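PDB 3NUR: amidohydrolase from Staphylococcus aureus, which probably hydrolyses non-peptide carbon-nitrogen bonds, such as those of linear amides, at a metal site in a TIM-barrel domain, its physiological substrate being unidentified. Local coordinates for residues Ser24-Val32 and Leu312-Ile320; Met82-Ser93 and Pro126-Thr134. All coordinates share one frame; numbering follows the deposited sequence.

Interaction 1 of 2, residues Ser24-Val32 and Leu312-Ile320. With CA (calcium ion), chain B.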
loop_
_atom_site.group_PDB
_atom_site.type_symbol
_atom_site.label_atom_id
_atom_site.label_comp_id
_atom_site.label_asym_id
_atom_site.label_seq_id
_atom_site.Cartn_x
_atom_site.Cartn_y
_atom_site.Cartn_z
ATOM N N SER A 24 3.924 5.249 -17.160
ATOM C CA SER A 24 3.352 5.289 -15.827
ATOM C C SER A 24 4.335 5.003 -14.729
ATOM O O SER A 24 5.406 4.425 -14.969
ATOM C CB SER A 24 2.187 4.302 -15.728
ATOM O OG SER A 24 2.632 2.957 -15.851
ATOM N N ILE A 25 3.955 5.405 -13.515
ATOM C CA ILE A 25 4.638 5.072 -12.258
ATOM C C ILE A 25 3.615 4.129 -11.576
ATOM O O ILE A 25 2.454 4.520 -11.402
ATOM C CB ILE A 25 4.963 6.299 -11.368
ATOM C CG1 ILE A 25 5.896 7.311 -12.084
ATOM C CG2 ILE A 25 5.598 5.840 -10.029
ATOM C CD1 ILE A 25 5.962 8.733 -11.371
ATOM N N THR A 26 4.021 2.901 -11.220
ATOM C CA THR A 26 3.107 1.931 -10.589
ATOM C C THR A 26 3.494 1.762 -9.100
ATOM O O THR A 26 4.688 1.632 -8.770
ATOM C CB THR A 26 2.958 0.649 -11.407
ATOM O OG1 THR A 26 4.247 0.106 -11.645
ATOM C CG2 THR A 26 2.218 0.856 -12.755
ATOM N N PHE A 27 2.490 1.791 -8.211
ATOM C CA PHE A 27 2.721 1.876 -6.769
ATOM C C PHE A 27 2.626 0.629 -5.889
ATOM O O PHE A 27 3.010 0.691 -4.712
ATOM C CB PHE A 27 1.876 3.016 -6.198
ATOM C CG PHE A 27 2.471 4.383 -6.423
ATOM C CD1 PHE A 27 3.193 5.016 -5.414
ATOM C CD2 PHE A 27 2.291 5.049 -7.635
ATOM C CE1 PHE A 27 3.753 6.282 -5.619
ATOM C CE2 PHE A 27 2.824 6.331 -7.830
ATOM C CZ PHE A 27 3.546 6.937 -6.819
ATOM N N GLU A 28 2.072 -0.476 -6.414
ATOM C CA GLU A 28 1.928 -1.682 -5.589
ATOM C C GLU A 28 2.541 -2.824 -6.350
ATOM O O GLU A 28 1.838 -3.583 -6.995
ATOM C CB GLU A 28 0.441 -1.937 -5.237
ATOM C CG GLU A 28 0.273 -2.900 -4.066
ATOM C CD GLU A 28 -1.162 -3.352 -3.872
ATOM O OE1 GLU A 28 -1.409 -4.576 -3.951
ATOM O OE2 GLU A 28 -2.047 -2.482 -3.689
ATOM N N GLU A 29 3.873 -2.864 -6.384
ATOM C CA GLU A 29 4.623 -3.832 -7.188
ATOM C C GLU A 29 5.556 -4.537 -6.224
ATOM O O GLU A 29 6.271 -3.866 -5.463
ATOM C CB GLU A 29 5.371 -3.058 -8.296
ATOM C CG GLU A 29 4.492 -1.975 -8.961
ATOM C CD GLU A 29 3.101 -2.385 -9.442
ATOM O OE1 GLU A 29 2.973 -3.465 -10.063
ATOM O OE2 GLU A 29 2.133 -1.626 -9.197
ATOM N N HIS A 30 5.499 -5.881 -6.217
ATOM C CA HIS A 30 6.165 -6.665 -5.191
ATOM C C HIS A 30 7.385 -7.448 -5.570
ATOM O O HIS A 30 7.529 -7.907 -6.701
ATOM C CB HIS A 30 5.142 -7.608 -4.534
ATOM C CG HIS A 30 3.933 -6.894 -3.996
ATOM N ND1 HIS A 30 4.021 -6.050 -2.893
ATOM C CD2 HIS A 30 2.638 -6.948 -4.402
ATOM C CE1 HIS A 30 2.791 -5.605 -2.674
ATOM N NE2 HIS A 30 1.924 -6.111 -3.558
ATOM N N TYR A 31 8.216 -7.684 -4.559
ATOM C CA TYR A 31 9.382 -8.541 -4.685
ATOM C C TYR A 31 9.508 -9.382 -3.417
ATOM O O TYR A 31 9.009 -8.988 -2.373
ATOM C CB TYR A 31 10.677 -7.707 -4.909
ATOM C CG TYR A 31 11.205 -7.059 -3.651
ATOM C CD1 TYR A 31 10.658 -5.872 -3.177
ATOM C CD2 TYR A 31 12.177 -7.690 -2.870
ATOM C CE1 TYR A 31 11.098 -5.299 -1.994
ATOM C CE2 TYR A 31 12.615 -7.132 -1.673
ATOM C CZ TYR A 31 12.061 -5.939 -1.235
ATOM O OH TYR A 31 12.463 -5.365 -0.062
ATOM N N VAL A 32 10.229 -10.512 -3.501
ATOM C CA VAL A 32 10.596 -11.297 -2.318
ATOM C C VAL A 32 12.047 -11.693 -2.539
ATOM O O VAL A 32 12.539 -11.613 -3.679
ATOM C CB VAL A 32 9.686 -12.522 -2.000
ATOM C CG1 VAL A 32 8.221 -12.115 -1.830
ATOM C CG2 VAL A 32 9.834 -13.641 -3.041
ATOM N N LEU A 312 -3.615 7.059 -7.826
ATOM C CA LEU A 312 -2.305 6.603 -8.299
ATOM C C LEU A 312 -2.486 5.296 -9.047
ATOM O O LEU A 312 -3.485 4.629 -8.841
ATOM C CB LEU A 312 -1.325 6.400 -7.120
ATOM C CG LEU A 312 -1.038 7.608 -6.242
ATOM C CD1 LEU A 312 -0.190 7.203 -5.025
ATOM C CD2 LEU A 312 -0.371 8.730 -7.033
ATOM N N TYR A 313 -1.557 4.948 -9.947
ATOM C CA TYR A 313 -1.663 3.720 -10.725
ATOM C C TYR A 313 -0.885 2.583 -10.063
ATOM O O TYR A 313 0.045 2.838 -9.302
ATOM C CB TYR A 313 -1.220 3.981 -12.177
ATOM C CG TYR A 313 -1.937 3.164 -13.231
ATOM C CD1 TYR A 313 -3.276 2.810 -13.080
ATOM C CD2 TYR A 313 -1.289 2.786 -14.407
ATOM C CE1 TYR A 313 -3.956 2.100 -14.074
ATOM C CE2 TYR A 313 -1.958 2.077 -15.408
ATOM C CZ TYR A 313 -3.288 1.728 -15.232
ATOM O OH TYR A 313 -3.939 1.012 -16.210
ATOM N N ALA A 314 -1.320 1.343 -10.277
ATOM C CA ALA A 314 -0.699 0.154 -9.653
ATOM C C ALA A 314 -1.212 -1.094 -10.341
ATOM O O ALA A 314 -2.381 -1.134 -10.732
ATOM C CB ALA A 314 -1.038 0.093 -8.165
ATOM N N ALA A 315 -0.359 -2.125 -10.452
ATOM C CA ALA A 315 -0.700 -3.381 -11.124
ATOM C C ALA A 315 -0.786 -4.594 -10.203
ATOM O O ALA A 315 -1.322 -5.614 -10.623
ATOM C CB ALA A 315 0.355 -3.681 -12.195
ATOM N N ASP A 316 -0.178 -4.526 -9.003
ATOM C CA ASP A 316 -0.047 -5.683 -8.081
ATOM C C ASP A 316 0.874 -6.747 -8.725
ATOM O O ASP A 316 0.755 -7.955 -8.467
ATOM C CB ASP A 316 -1.415 -6.268 -7.638
ATOM C CG ASP A 316 -1.351 -6.982 -6.306
ATOM O OD1 ASP A 316 -0.371 -6.741 -5.543
ATOM O OD2 ASP A 316 -2.232 -7.861 -6.048
ATOM N N TYR A 317 1.824 -6.281 -9.566
ATOM C CA TYR A 317 2.760 -7.197 -10.200
ATOM C C TYR A 317 3.613 -7.899 -9.121
ATOM O O TYR A 317 4.042 -7.229 -8.184
ATOM C CB TYR A 317 3.674 -6.437 -11.190
ATOM C CG TYR A 317 4.682 -7.340 -11.853
ATOM C CD1 TYR A 317 4.367 -8.024 -13.025
ATOM C CD2 TYR A 317 5.916 -7.605 -11.251
ATOM C CE1 TYR A 317 5.257 -8.931 -13.593
ATOM C CE2 TYR A 317 6.821 -8.499 -11.823
ATOM C CZ TYR A 317 6.491 -9.149 -13.002
ATOM O OH TYR A 317 7.376 -10.023 -13.594
ATOM N N PRO A 318 3.887 -9.221 -9.216
ATOM C CA PRO A 318 3.495 -10.180 -10.272
ATOM C C PRO A 318 2.275 -11.036 -9.897
ATOM O O PRO A 318 1.953 -11.974 -10.627
ATOM C CB PRO A 318 4.742 -11.053 -10.372
ATOM C CG PRO A 318 5.155 -11.199 -8.919
ATOM C CD PRO A 318 4.816 -9.863 -8.256
ATOM N N TYR A 319 1.614 -10.739 -8.755
ATOM C CA TYR A 319 0.452 -11.505 -8.283
ATOM C C TYR A 319 -0.729 -11.340 -9.226
ATOM O O TYR A 319 -1.512 -12.276 -9.419
ATOM C CB TYR A 319 0.137 -11.203 -6.804
ATOM C CG TYR A 319 1.355 -11.358 -5.921
ATOM C CD1 TYR A 319 2.112 -12.528 -5.935
ATOM C CD2 TYR A 319 1.750 -10.338 -5.063
ATOM C CE1 TYR A 319 3.253 -12.665 -5.137
ATOM C CE2 TYR A 319 2.875 -10.472 -4.248
ATOM C CZ TYR A 319 3.619 -11.638 -4.282
ATOM O OH TYR A 319 4.753 -11.756 -3.496
ATOM N N ILE A 320 -0.797 -10.166 -9.874
ATOM C CA ILE A 320 -1.664 -9.882 -11.021
ATOM C C ILE A 320 -0.701 -9.380 -12.116
ATOM O O ILE A 320 0.171 -8.567 -11.813
ATOM C CB ILE A 320 -2.804 -8.840 -10.763
ATOM C CG1 ILE A 320 -3.626 -9.194 -9.493
ATOM C CG2 ILE A 320 -3.730 -8.754 -12.006
ATOM C CD1 ILE A 320 -4.789 -8.259 -9.180
HETATM CA CA CA B . -0.396 -6.403 -3.442
HETATM O O HOH W 1 0.704 6.601 -10.907
HETATM O O HOH W 2 -2.459 -7.112 -3.492
HETATM O O HOH W 3 -0.028 -8.506 -2.710
#
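The ring of F27 lies under the CD1 methyl of L312, which sits 3.9 Å from the ring centroid and almost on its normal, a CH-pi contact over the face; the flat phenyl gives a branched leucine a broad surface to cover. In the same corner of strand 24-31, F27 N is bonded to Y313 O at 2.9 Å.

E29 reaches across to the loop backbone with both carboxylate oxygens. Its chain bends at chi2 (-50°) and folds the carboxylate back against 312-320, where OE2 takes A315 N on its syn lone pair at 2.8 Å and also accepts E28 N from above the carboxylate plane. OE1 receives Y317 N, again from above that plane. A carboxylate suits this place because its two oxygens take two peptide N-H groups of the irregular loop as well as E28 N of its own strand. Farther on, H30 N gives a nearly straight bond of 2.8 Å to Y317 O, the carbonyl oxygen of the cis peptide that joins Y317 to P318.

The calcium ion ties the two segments together: E28 OE1 (2.1 Å), H30 NE2 (2.3 Å) and D316 OD1 (2.1 Å) bind it, with two waters and H192 completing the site. S291 holds the other oxygen of E28. E28 OE1 and D316 OD1 stand 2.9 Å apart, a closeness that follows from both being ligands of the same ion, which thus bridges strand and loop.

Interaction 2 of 2, residues Met82-Ser93 and Pro126-Thr134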
loop_
_atom_site.group_PDB
_atom_site.type_symbol
_atom_site.label_atom_id
_atom_site.label_comp_id
_atom_site.label_asym_id
_atom_site.label_seq_id
_atom_site.Cartn_x
_atom_site.Cartn_y
_atom_site.Cartn_z
HETATM N N MSE A 82 6.916 -4.510 -17.601
HETATM C CA MSE A 82 6.917 -3.054 -17.552
HETATM C C MSE A 82 6.996 -2.427 -18.941
HETATM O O MSE A 82 6.190 -1.540 -19.250
HETATM C CB MSE A 82 8.061 -2.552 -16.688
HETATM C CG MSE A 82 7.889 -2.931 -15.217
HETATM SE SE MSE A 82 9.559 -2.707 -14.275
HETATM C CE MSE A 82 9.764 -0.779 -14.405
ATOM N N ASN A 83 7.935 -2.924 -19.797
ATOM C CA ASN A 83 8.096 -2.394 -21.150
ATOM C C ASN A 83 6.875 -2.593 -22.014
ATOM O O ASN A 83 6.464 -1.659 -22.692
ATOM C CB ASN A 83 9.337 -2.971 -21.830
ATOM C CG ASN A 83 10.637 -2.433 -21.262
ATOM O OD1 ASN A 83 10.676 -1.641 -20.308
ATOM N ND2 ASN A 83 11.746 -2.894 -21.798
ATOM N N ASN A 84 6.257 -3.774 -21.947
ATOM C CA ASN A 84 5.054 -4.076 -22.727
ATOM C C ASN A 84 3.831 -3.293 -22.263
ATOM O O ASN A 84 2.900 -3.090 -23.048
ATOM C CB ASN A 84 4.748 -5.571 -22.673
ATOM C CG ASN A 84 5.774 -6.441 -23.372
ATOM O OD1 ASN A 84 6.699 -5.970 -24.046
ATOM N ND2 ASN A 84 5.654 -7.738 -23.188
ATOM N N GLN A 85 3.806 -2.911 -20.972
ATOM C CA GLN A 85 2.663 -2.176 -20.395
ATOM C C GLN A 85 2.894 -0.683 -20.199
ATOM O O GLN A 85 2.106 -0.020 -19.502
ATOM C CB GLN A 85 2.184 -2.850 -19.094
ATOM C CG GLN A 85 1.706 -4.303 -19.278
ATOM C CD GLN A 85 0.549 -4.491 -20.246
ATOM O OE1 GLN A 85 -0.343 -3.644 -20.382
ATOM N NE2 GLN A 85 0.514 -5.642 -20.916
ATOM N N ASP A 86 3.971 -0.145 -20.796
ATOM C CA ASP A 86 4.320 1.278 -20.744
ATOM C C ASP A 86 4.556 1.800 -19.317
ATOM O O ASP A 86 4.197 2.936 -18.994
ATOM C CB ASP A 86 3.289 2.148 -21.522
ATOM C CG ASP A 86 3.277 1.937 -23.035
ATOM O OD1 ASP A 86 4.305 1.465 -23.584
ATOM O OD2 ASP A 86 2.250 2.255 -23.668
ATOM N N VAL A 87 5.123 0.952 -18.461
ATOM C CA VAL A 87 5.453 1.327 -17.089
ATOM C C VAL A 87 6.908 1.785 -17.081
ATOM O O VAL A 87 7.802 0.968 -17.323
ATOM C CB VAL A 87 5.245 0.152 -16.099
ATOM C CG1 VAL A 87 5.632 0.573 -14.681
ATOM C CG2 VAL A 87 3.794 -0.364 -16.141
ATOM N N GLN A 88 7.150 3.046 -16.699
ATOM C CA GLN A 88 8.499 3.607 -16.597
ATOM C C GLN A 88 9.085 3.197 -15.253
ATOM O O GLN A 88 10.247 2.811 -15.190
ATOM C CB GLN A 88 8.453 5.144 -16.704
ATOM C CG GLN A 88 9.821 5.859 -16.596
ATOM C CD GLN A 88 10.788 5.474 -17.694
ATOM O OE1 GLN A 88 11.960 5.178 -17.439
ATOM N NE2 GLN A 88 10.313 5.433 -18.932
ATOM N N ILE A 89 8.291 3.330 -14.160
ATOM C CA ILE A 89 8.786 3.015 -12.823
ATOM C C ILE A 89 7.872 2.091 -12.052
ATOM O O ILE A 89 6.653 2.314 -12.009
ATOM C CB ILE A 89 8.997 4.340 -12.015
ATOM C CG1 ILE A 89 10.057 5.263 -12.664
ATOM C CG2 ILE A 89 9.266 4.096 -10.516
ATOM C CD1 ILE A 89 10.099 6.643 -12.091
ATOM N N GLN A 90 8.482 1.106 -11.353
ATOM C CA GLN A 90 7.770 0.320 -10.375
ATOM C C GLN A 90 8.301 0.799 -9.018
ATOM O O GLN A 90 9.524 0.910 -8.831
ATOM C CB GLN A 90 8.018 -1.193 -10.514
ATOM C CG GLN A 90 7.133 -1.848 -11.548
ATOM C CD GLN A 90 7.199 -3.366 -11.504
ATOM O OE1 GLN A 90 6.404 -4.075 -12.149
ATOM N NE2 GLN A 90 8.095 -3.910 -10.700
ATOM N N VAL A 91 7.390 1.066 -8.090
ATOM C CA VAL A 91 7.724 1.407 -6.695
ATOM C C VAL A 91 7.679 0.034 -6.012
ATOM O O VAL A 91 6.621 -0.620 -5.979
ATOM C CB VAL A 91 6.765 2.443 -6.047
ATOM C CG1 VAL A 91 7.215 2.764 -4.633
ATOM C CG2 VAL A 91 6.673 3.726 -6.876
ATOM N N LEU A 92 8.851 -0.463 -5.577
ATOM C CA LEU A 92 8.964 -1.832 -5.084
ATOM C C LEU A 92 8.785 -1.989 -3.564
ATOM O O LEU A 92 9.349 -1.214 -2.788
ATOM C CB LEU A 92 10.315 -2.451 -5.535
ATOM C CG LEU A 92 10.538 -2.665 -7.045
ATOM C CD1 LEU A 92 11.944 -3.230 -7.323
ATOM C CD2 LEU A 92 9.524 -3.613 -7.615
ATOM N N SER A 93 7.994 -3.007 -3.164
ATOM C CA SER A 93 7.712 -3.346 -1.765
ATOM C C SER A 93 7.752 -4.856 -1.560
ATOM O O SER A 93 7.512 -5.580 -2.512
ATOM C CB SER A 93 6.331 -2.844 -1.385
ATOM O OG SER A 93 5.346 -3.416 -2.233
ATOM N N PRO A 126 18.526 2.401 -11.716
ATOM C CA PRO A 126 17.931 3.543 -10.980
ATOM C C PRO A 126 16.842 4.311 -11.693
ATOM O O PRO A 126 16.125 5.074 -11.052
ATOM C CB PRO A 126 19.142 4.458 -10.723
ATOM C CG PRO A 126 20.064 4.160 -11.855
ATOM C CD PRO A 126 19.960 2.657 -11.976
ATOM N N ASN A 127 16.767 4.171 -13.017
ATOM C CA ASN A 127 15.754 4.882 -13.791
ATOM C C ASN A 127 14.424 4.130 -13.843
ATOM O O ASN A 127 13.420 4.722 -14.231
ATOM C CB ASN A 127 16.260 5.157 -15.208
ATOM C CG ASN A 127 17.484 6.041 -15.233
ATOM O OD1 ASN A 127 18.576 5.612 -15.613
ATOM N ND2 ASN A 127 17.346 7.282 -14.782
ATOM N N ARG A 128 14.399 2.858 -13.421
ATOM C CA ARG A 128 13.176 2.052 -13.533
ATOM C C ARG A 128 12.518 1.686 -12.223
ATOM O O ARG A 128 11.409 1.150 -12.226
ATOM C CB ARG A 128 13.453 0.759 -14.339
ATOM C CG ARG A 128 14.122 0.949 -15.711
ATOM C CD ARG A 128 13.314 1.795 -16.718
ATOM N NE ARG A 128 11.948 1.300 -16.955
ATOM C CZ ARG A 128 11.625 0.346 -17.825
ATOM N NH1 ARG A 128 12.569 -0.244 -18.560
ATOM N NH2 ARG A 128 10.358 -0.021 -17.976
ATOM N N PHE A 129 13.218 1.914 -11.115
ATOM C CA PHE A 129 12.716 1.516 -9.804
ATOM C C PHE A 129 12.926 2.548 -8.731
ATOM O O PHE A 129 13.901 3.305 -8.748
ATOM C CB PHE A 129 13.344 0.180 -9.372
ATOM C CG PHE A 129 13.118 -0.953 -10.341
ATOM C CD1 PHE A 129 11.869 -1.569 -10.445
ATOM C CD2 PHE A 129 14.137 -1.380 -11.183
ATOM C CE1 PHE A 129 11.657 -2.596 -11.362
ATOM C CE2 PHE A 129 13.929 -2.421 -12.090
ATOM C CZ PHE A 129 12.692 -3.032 -12.166
ATOM N N VAL A 130 11.991 2.568 -7.794
ATOM C CA VAL A 130 12.014 3.396 -6.594
ATOM C C VAL A 130 11.680 2.403 -5.450
ATOM O O VAL A 130 10.881 1.477 -5.648
ATOM C CB VAL A 130 11.014 4.578 -6.701
ATOM C CG1 VAL A 130 10.769 5.230 -5.350
ATOM C CG2 VAL A 130 11.521 5.626 -7.696
ATOM N N GLY A 131 12.296 2.580 -4.286
ATOM C CA GLY A 131 12.028 1.646 -3.199
ATOM C C GLY A 131 11.121 2.155 -2.104
ATOM O O GLY A 131 11.150 3.340 -1.755
ATOM N N PHE A 132 10.308 1.237 -1.563
ATOM C CA PHE A 132 9.481 1.467 -0.389
ATOM C C PHE A 132 10.070 0.578 0.698
ATOM O O PHE A 132 10.446 -0.580 0.427
ATOM C CB PHE A 132 7.983 1.141 -0.647
ATOM C CG PHE A 132 7.095 2.316 -1.050
ATOM C CD1 PHE A 132 7.626 3.591 -1.216
ATOM C CD2 PHE A 132 5.744 2.128 -1.320
ATOM C CE1 PHE A 132 6.807 4.676 -1.584
ATOM C CE2 PHE A 132 4.928 3.207 -1.706
ATOM C CZ PHE A 132 5.462 4.476 -1.809
ATOM N N ALA A 133 10.195 1.133 1.902
ATOM C CA ALA A 133 10.762 0.420 3.063
ATOM C C ALA A 133 9.876 -0.716 3.570
ATOM O O ALA A 133 8.640 -0.619 3.526
ATOM C CB ALA A 133 10.979 1.405 4.194
ATOM N N THR A 134 10.521 -1.787 4.056
ATOM C CA THR A 134 9.906 -2.928 4.741
ATOM C C THR A 134 10.326 -2.732 6.202
ATOM O O THR A 134 11.521 -2.602 6.489
ATOM C CB THR A 134 10.303 -4.270 4.125
ATOM O OG1 THR A 134 9.904 -4.258 2.751
ATOM C CG2 THR A 134 9.638 -5.458 4.834
#
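R128 bends at chi2 (-61°) and again at chi3 (-55°), curling its guanidinium back to the end of helix 75-84 and the start of the strand after it, where it meets N83, V87 and Q88. NH1 and NH2 both grip N83 OD1, each at 2.9 Å, with the amide and guanidinium nearly coplanar. NH2 also donates to V87 O at 2.8 Å, and NE gives a straighter bond to Q88 O. All three acceptors lie close to the guanidinium plane, so its rotation is fixed from several directions; arginine suits the place because its N-H groups fan out in one plane, and here they join the helix end to the start of strand 87-94, across the turn between.

Beyond R128 the chains run as neighbouring parallel strands, 89-93 and 129-131, the two strands of a beta-alpha-beta unit whose crossover is helix 104-124, as in the barrel of this family. Q90 N bonds to R128 O, and Q90 O receives V130 N; L92 N then reaches V130 O at 2.8 Å, and L92 O takes F132 N.

On the face carrying Q90, L92 and F129, the L92 CD1 methyl comes to 3.5 Å from F129 CD1, approaching the ring obliquely. The selenium of the selenomethionine M82 meets the same ring in an oblique Met-aromatic contact, SE to CE1 3.6 Å, and helix 104-124 packs on both L92 and F129. V91 points to the other face: its CG1 stands over the centre of the F132 ring, 3.4 Å from the centroid, where a compact beta-branched side chain presents one methyl squarely to the aromatic face.

Overall arrangement
Strand 24-31 is the neighbour of strand 87-94, which has 129-131 on its other side, so interactions 1 and 2 both reach the same parallel sheet, their centres about 8 Å apart. They touch directly through the backbone: T26 N lies 2.8 Å from I89 O, a probable hydrogen bond, and S24 O stands equally far from Q88 N. Along the chain, interaction 2 is nested within the loop that interaction 1 closes. Interaction 1 supplies three of the four protein ligands of the calcium ion. Interaction 2 supplies none, yet the side chain of S93 lies about 7 Å from the ion and packs against the ligand H30, S93 OG being 3.0 Å from H30 ND1.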